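Local atomic coordinates of D-alanyl transferase DltD (Enterococcus faecalis, PDB entry 6O93), a protein that probably takes part in adding D-alanine to lipoteichoic acid in the Gram-positive cell wall, as a membrane-associated member of the DltD family. Residues 23-28 against 84-89; 28-33 against 195-200. All coordinates share one frame; numbering follows the deposited sequence.

Contact 1 (23-28 against 84-89); sequences NVLKGN and AMVIHS
Leu25 swings CG away from its own amide nitrogen (chi1 -174°), and chi2 of 66° then turns CD1 toward Val86, whose CB already points at helix 22-26. CD1 of Leu25 lies 3.8 Å from CG2 of Val86 and 4.1 Å from its CG1, so a single methyl meets both arms of the valine, and the two side chains cross at about a right angle. Val86 also packs on Phe44 of strand 40-44, and this places the contact on a helix flanking the parallel sheet of the SGNH-hydrolase-like core. The side chain of Leu25 is about 13 Å from the bound sodium ion, too far to take part in that site.

At the other end of the contact the approach is made by polar side chains. Asn28 OD1 comes within 3.3 Å of Ser89 CB, a van der Waals contact with the methylene carbon. The serine hydroxyl turns back to its own helix, where OG donates to Val86 O at 2.7 Å, tilted 34° from the carbonyl plane. On the asparagine, ND2 is taken up by Gln129 OE1 of helix 124-132.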
loop_
_atom_site.group_PDB
_atom_site.type_symbol
_atom_site.label_atom_id
_atom_site.label_comp_id
_atom_site.label_asym_id
_atom_site.label_seq_id
_atom_site.Cartn_x
_atom_site.Cartn_y
_atom_site.Cartn_z
ATOM N N ASN A 23 -5.460 -0.438 13.537
ATOM C CA ASN A 23 -5.193 0.523 14.603
ATOM C C ASN A 23 -3.725 0.930 14.637
ATOM O O ASN A 23 -3.405 2.047 15.054
ATOM C CB ASN A 23 -5.617 -0.051 15.955
ATOM C CG ASN A 23 -7.121 -0.160 16.091
ATOM O OD1 ASN A 23 -7.868 0.569 15.439
ATOM N ND2 ASN A 23 -7.574 -1.073 16.941
ATOM N N VAL A 24 -2.822 0.043 14.210
ATOM C CA VAL A 24 -1.424 0.432 14.059
ATOM C C VAL A 24 -1.254 1.327 12.838
ATOM O O VAL A 24 -0.511 2.315 12.872
ATOM C CB VAL A 24 -0.525 -0.816 13.970
ATOM C CG1 VAL A 24 0.892 -0.418 13.579
ATOM C CG2 VAL A 24 -0.524 -1.567 15.293
ATOM N N LEU A 25 -1.937 0.995 11.741
ATOM C CA LEU A 25 -1.864 1.819 10.541
ATOM C C LEU A 25 -2.354 3.237 10.813
ATOM O O LEU A 25 -1.783 4.207 10.302
ATOM C CB LEU A 25 -2.681 1.179 9.420
ATOM C CG LEU A 25 -2.585 1.849 8.048
ATOM C CD1 LEU A 25 -1.176 1.732 7.485
ATOM C CD2 LEU A 25 -3.595 1.243 7.098
ATOM N N LYS A 26 -3.414 3.378 11.613
ATOM C CA LYS A 26 -3.963 4.689 11.940
ATOM C C LYS A 26 -3.206 5.397 13.056
ATOM O O LYS A 26 -3.425 6.597 13.263
ATOM C CB LYS A 26 -5.430 4.564 12.355
ATOM C CG LYS A 26 -6.342 3.966 11.306
ATOM C CD LYS A 26 -7.769 3.859 11.824
ATOM C CE LYS A 26 -8.542 2.773 11.093
ATOM N NZ LYS A 26 -10.007 2.864 11.334
ATOM N N GLY A 27 -2.342 4.692 13.785
ATOM C CA GLY A 27 -1.606 5.272 14.886
ATOM C C GLY A 27 -0.250 5.797 14.456
ATOM O O GLY A 27 0.079 5.870 13.271
ATOM N N ASN A 28 0.549 6.168 15.456
ATOM C CA ASN A 28 1.896 6.683 15.226
ATOM C C ASN A 28 2.968 5.947 16.015
ATOM O O ASN A 28 4.026 5.648 15.460
ATOM C CB ASN A 28 1.955 8.182 15.574
ATOM C CG ASN A 28 1.516 9.066 14.423
ATOM O OD1 ASN A 28 1.486 8.637 13.269
ATOM N ND2 ASN A 28 1.185 10.315 14.733
ATOM N N ALA A 84 -0.712 8.286 1.748
ATOM C CA ALA A 84 0.002 9.559 1.779
ATOM C C ALA A 84 0.019 10.144 3.186
ATOM O O ALA A 84 1.026 10.716 3.619
ATOM C CB ALA A 84 -0.632 10.541 0.792
ATOM N N MET A 85 -1.084 10.000 3.922
ATOM C CA MET A 85 -1.129 10.498 5.291
ATOM C C MET A 85 -0.362 9.587 6.242
ATOM O O MET A 85 0.235 10.071 7.212
ATOM C CB MET A 85 -2.583 10.643 5.747
ATOM C CG MET A 85 -2.749 11.384 7.068
ATOM S SD MET A 85 -2.166 13.097 7.007
ATOM C CE MET A 85 -3.302 13.803 5.811
ATOM N N VAL A 86 -0.364 8.279 5.981
ATOM C CA VAL A 86 0.470 7.358 6.750
ATOM C C VAL A 86 1.936 7.745 6.615
ATOM O O VAL A 86 2.679 7.800 7.602
ATOM C CB VAL A 86 0.228 5.909 6.290
ATOM C CG1 VAL A 86 1.247 4.964 6.920
ATOM C CG2 VAL A 86 -1.189 5.473 6.622
ATOM N N ILE A 87 2.372 8.020 5.383
ATOM C CA ILE A 87 3.763 8.397 5.143
ATOM C C ILE A 87 4.081 9.716 5.834
ATOM O O ILE A 87 5.094 9.845 6.533
ATOM C CB ILE A 87 4.040 8.477 3.631
ATOM C CG1 ILE A 87 3.911 7.092 2.995
ATOM C CG2 ILE A 87 5.420 9.066 3.375
ATOM C CD1 ILE A 87 3.772 7.119 1.486
ATOM N N HIS A 88 3.222 10.720 5.644
ATOM C CA HIS A 88 3.465 12.023 6.253
ATOM C C HIS A 88 3.571 11.914 7.768
ATOM O O HIS A 88 4.405 12.584 8.390
ATOM C CB HIS A 88 2.355 13.001 5.866
ATOM C CG HIS A 88 2.531 14.368 6.451
ATOM N ND1 HIS A 88 3.227 15.369 5.807
ATOM C CD2 HIS A 88 2.116 14.895 7.626
ATOM C CE1 HIS A 88 3.226 16.456 6.557
ATOM N NE2 HIS A 88 2.559 16.194 7.667
ATOM N N SER A 89 2.739 11.071 8.383
ATOM C CA SER A 89 2.726 10.959 9.836
ATOM C C SER A 89 3.997 10.327 10.383
ATOM O O SER A 89 4.271 10.458 11.579
ATOM C CB SER A 89 1.512 10.148 10.293
ATOM O OG SER A 89 1.630 8.792 9.907
#

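Contact 2 (28-33 against 195-200); sequences NVIKNK and FSQIGM
Helix 29-36 faces a loop folded into two overlapping turns, type I from Phe195 to Ile198 and type II from Gln197 to Met200, and the nearest alpha carbons, those of Ile30 and Ser196, are 8.2 Å apart. Side chains alone bridge that gap, and Ile30 does so for the helix. Its CG1 lies anti to the carbonyl carbon (chi1 -69°) and chi2 is extended, which sends CD1 out as the single atom that meets three residues of the loop. This methyl is 3.7 Å from Gln197 CG, with the two side chains crossing at about a right angle, so the glutamine contributes aliphatic chain here and not its amide. Met200, bent at chi3, brings CE to 4.0 Å from Ile30 CD1. The third neighbour is Ser196 OG, 3.8 Å from the same CD1, a van der Waals contact with the methyl; the hydroxyl finds its polar partner in Asp192 O, in the last turn of helix 175-195.

The turns themselves are closed by backbone bonds, Ile198 N to Phe195 O and Met200 N to Gln197 O, each 3.1 Å, and Gly199 has the positive phi (82°) expected at the third position of a type II turn. Asp192 OD2 accepts hydrogen bonds from the backbone N of both Asn28 and Val29, tying the start of helix 29-36 to the end of helix 175-195. Leu13 and Ala16 of helix 10-17 also pack on Ile30, and Ala16 touches Met200 as well. The arrangement is helix-against-loop packing in which one isoleucine methyl seats on consecutive type I and type II beta turns, here joining the N-terminal helices of the DltD fold to the long, mostly helical part of the chain that runs between strands 98-102 and 289-294.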
loop_
_atom_site.group_PDB
_atom_site.type_symbol
_atom_site.label_atom_id
_atom_site.label_comp_id
_atom_site.label_asym_id
_atom_site.label_seq_id
_atom_site.Cartn_x
_atom_site.Cartn_y
_atom_site.Cartn_z
ATOM N N ASN A 28 0.549 6.168 15.456
ATOM C CA ASN A 28 1.896 6.683 15.226
ATOM C C ASN A 28 2.968 5.947 16.015
ATOM O O ASN A 28 4.026 5.648 15.460
ATOM C CB ASN A 28 1.955 8.182 15.574
ATOM C CG ASN A 28 1.516 9.066 14.423
ATOM O OD1 ASN A 28 1.486 8.637 13.269
ATOM N ND2 ASN A 28 1.185 10.315 14.733
ATOM N N VAL A 29 2.717 5.642 17.291
ATOM C CA VAL A 29 3.775 5.150 18.175
ATOM C C VAL A 29 4.474 3.942 17.561
ATOM O O VAL A 29 5.694 3.938 17.361
ATOM C CB VAL A 29 3.207 4.815 19.564
ATOM C CG1 VAL A 29 4.278 4.179 20.436
ATOM C CG2 VAL A 29 2.653 6.066 20.229
ATOM N N ILE A 30 3.709 2.893 17.256
ATOM C CA ILE A 30 4.319 1.616 16.897
ATOM C C ILE A 30 4.943 1.685 15.508
ATOM O O ILE A 30 6.116 1.335 15.321
ATOM C CB ILE A 30 3.286 0.481 17.001
ATOM C CG1 ILE A 30 2.932 0.237 18.471
ATOM C CG2 ILE A 30 3.830 -0.790 16.357
ATOM C CD1 ILE A 30 1.755 -0.694 18.682
ATOM N N LYS A 31 4.178 2.132 14.508
ATOM C CA LYS A 31 4.693 2.108 13.143
ATOM C C LYS A 31 5.864 3.071 12.977
ATOM O O LYS A 31 6.837 2.755 12.281
ATOM C CB LYS A 31 3.576 2.427 12.144
ATOM C CG LYS A 31 3.334 3.905 11.892
ATOM C CD LYS A 31 2.091 4.114 11.042
ATOM C CE LYS A 31 1.992 5.543 10.529
ATOM N NZ LYS A 31 2.013 6.540 11.627
ATOM N N ASN A 32 5.796 4.245 13.611
ATOM C CA ASN A 32 6.885 5.211 13.483
ATOM C C ASN A 32 8.160 4.692 14.133
ATOM O O ASN A 32 9.255 4.862 13.586
ATOM C CB ASN A 32 6.480 6.550 14.100
ATOM C CG ASN A 32 5.353 7.222 13.342
ATOM O OD1 ASN A 32 4.829 6.680 12.363
ATOM N ND2 ASN A 32 4.971 8.412 13.790
ATOM N N LYS A 33 8.040 4.064 15.304
ATOM C CA LYS A 33 9.217 3.513 15.967
ATOM C C LYS A 33 9.855 2.417 15.124
ATOM O O LYS A 33 11.083 2.351 15.005
ATOM C CB LYS A 33 8.833 2.977 17.347
ATOM C CG LYS A 33 10.011 2.497 18.189
ATOM C CD LYS A 33 10.945 3.643 18.554
ATOM C CE LYS A 33 12.039 3.192 19.510
ATOM N NZ LYS A 33 12.966 4.306 19.857
ATOM N N PHE A 195 -4.843 2.201 23.062
ATOM C CA PHE A 195 -5.733 1.343 22.293
ATOM C C PHE A 195 -5.173 0.864 20.961
ATOM O O PHE A 195 -5.833 0.055 20.298
ATOM C CB PHE A 195 -7.063 2.070 22.024
ATOM C CG PHE A 195 -7.782 2.513 23.270
ATOM C CD1 PHE A 195 -7.810 1.708 24.397
ATOM C CD2 PHE A 195 -8.427 3.737 23.315
ATOM C CE1 PHE A 195 -8.470 2.114 25.544
ATOM C CE2 PHE A 195 -9.088 4.151 24.457
ATOM C CZ PHE A 195 -9.109 3.338 25.575
ATOM N N SER A 196 -3.989 1.320 20.546
ATOM C CA SER A 196 -3.496 0.988 19.211
ATOM C C SER A 196 -3.180 -0.492 19.036
ATOM O O SER A 196 -3.003 -0.932 17.895
ATOM C CB SER A 196 -2.248 1.810 18.884
ATOM O OG SER A 196 -1.164 1.454 19.722
ATOM N N GLN A 197 -3.102 -1.266 20.117
ATOM C CA GLN A 197 -2.830 -2.693 20.014
ATOM C C GLN A 197 -4.088 -3.549 20.083
ATOM O O GLN A 197 -3.998 -4.769 19.915
ATOM C CB GLN A 197 -1.853 -3.129 21.115
ATOM C CG GLN A 197 -0.474 -2.496 20.987
ATOM C CD GLN A 197 0.471 -2.894 22.105
ATOM O OE1 GLN A 197 0.471 -2.291 23.179
ATOM N NE2 GLN A 197 1.288 -3.910 21.856
ATOM N N ILE A 198 -5.254 -2.946 20.323
ATOM C CA ILE A 198 -6.495 -3.708 20.332
ATOM C C ILE A 198 -6.753 -4.255 18.936
ATOM O O ILE A 198 -6.695 -3.522 17.940
ATOM C CB ILE A 198 -7.655 -2.831 20.825
ATOM C CG1 ILE A 198 -7.452 -2.477 22.301
ATOM C CG2 ILE A 198 -8.989 -3.541 20.618
ATOM C CD1 ILE A 198 -8.461 -1.491 22.853
ATOM N N GLY A 199 -7.028 -5.556 18.856
ATOM C CA GLY A 199 -7.264 -6.206 17.586
ATOM C C GLY A 199 -6.022 -6.611 16.822
ATOM O O GLY A 199 -6.148 -7.242 15.766
ATOM N N MET A 200 -4.828 -6.271 17.305
ATOM C CA MET A 200 -3.605 -6.688 16.630
ATOM C C MET A 200 -3.454 -8.200 16.743
ATOM O O MET A 200 -3.376 -8.743 17.850
ATOM C CB MET A 200 -2.386 -5.990 17.228
ATOM C CG MET A 200 -1.080 -6.306 16.500
ATOM S SD MET A 200 0.398 -6.025 17.502
ATOM C CE MET A 200 0.312 -4.255 17.739
#

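How the contacts relate
From the N terminus, helix 22-26 leads through Gly27 and Asn28 directly into helix 29-36; Asn28 ends one segment of contact 1 and begins one of contact 2, though it touches the partner segment only in contact 1. Contact 1 closes a loop of 55 residues that includes strands 40-44 and 69-73; contact 2 closes one of 161 residues that also takes in strand 98-102 and the helices up to 175-195. Their segments alternate along the chain, so the loops cross instead of nesting. The centres are 10 Å apart, with two probable hydrogen bonds between the contacts: Asn23 ND2 to Ile198 O, 2.8 Å, and Lys31 NZ to Ser89 OG, 2.9 Å. Successive N-terminal helices thereby connect sheet-flanking helix 80-90 with the turns after helix 175-195.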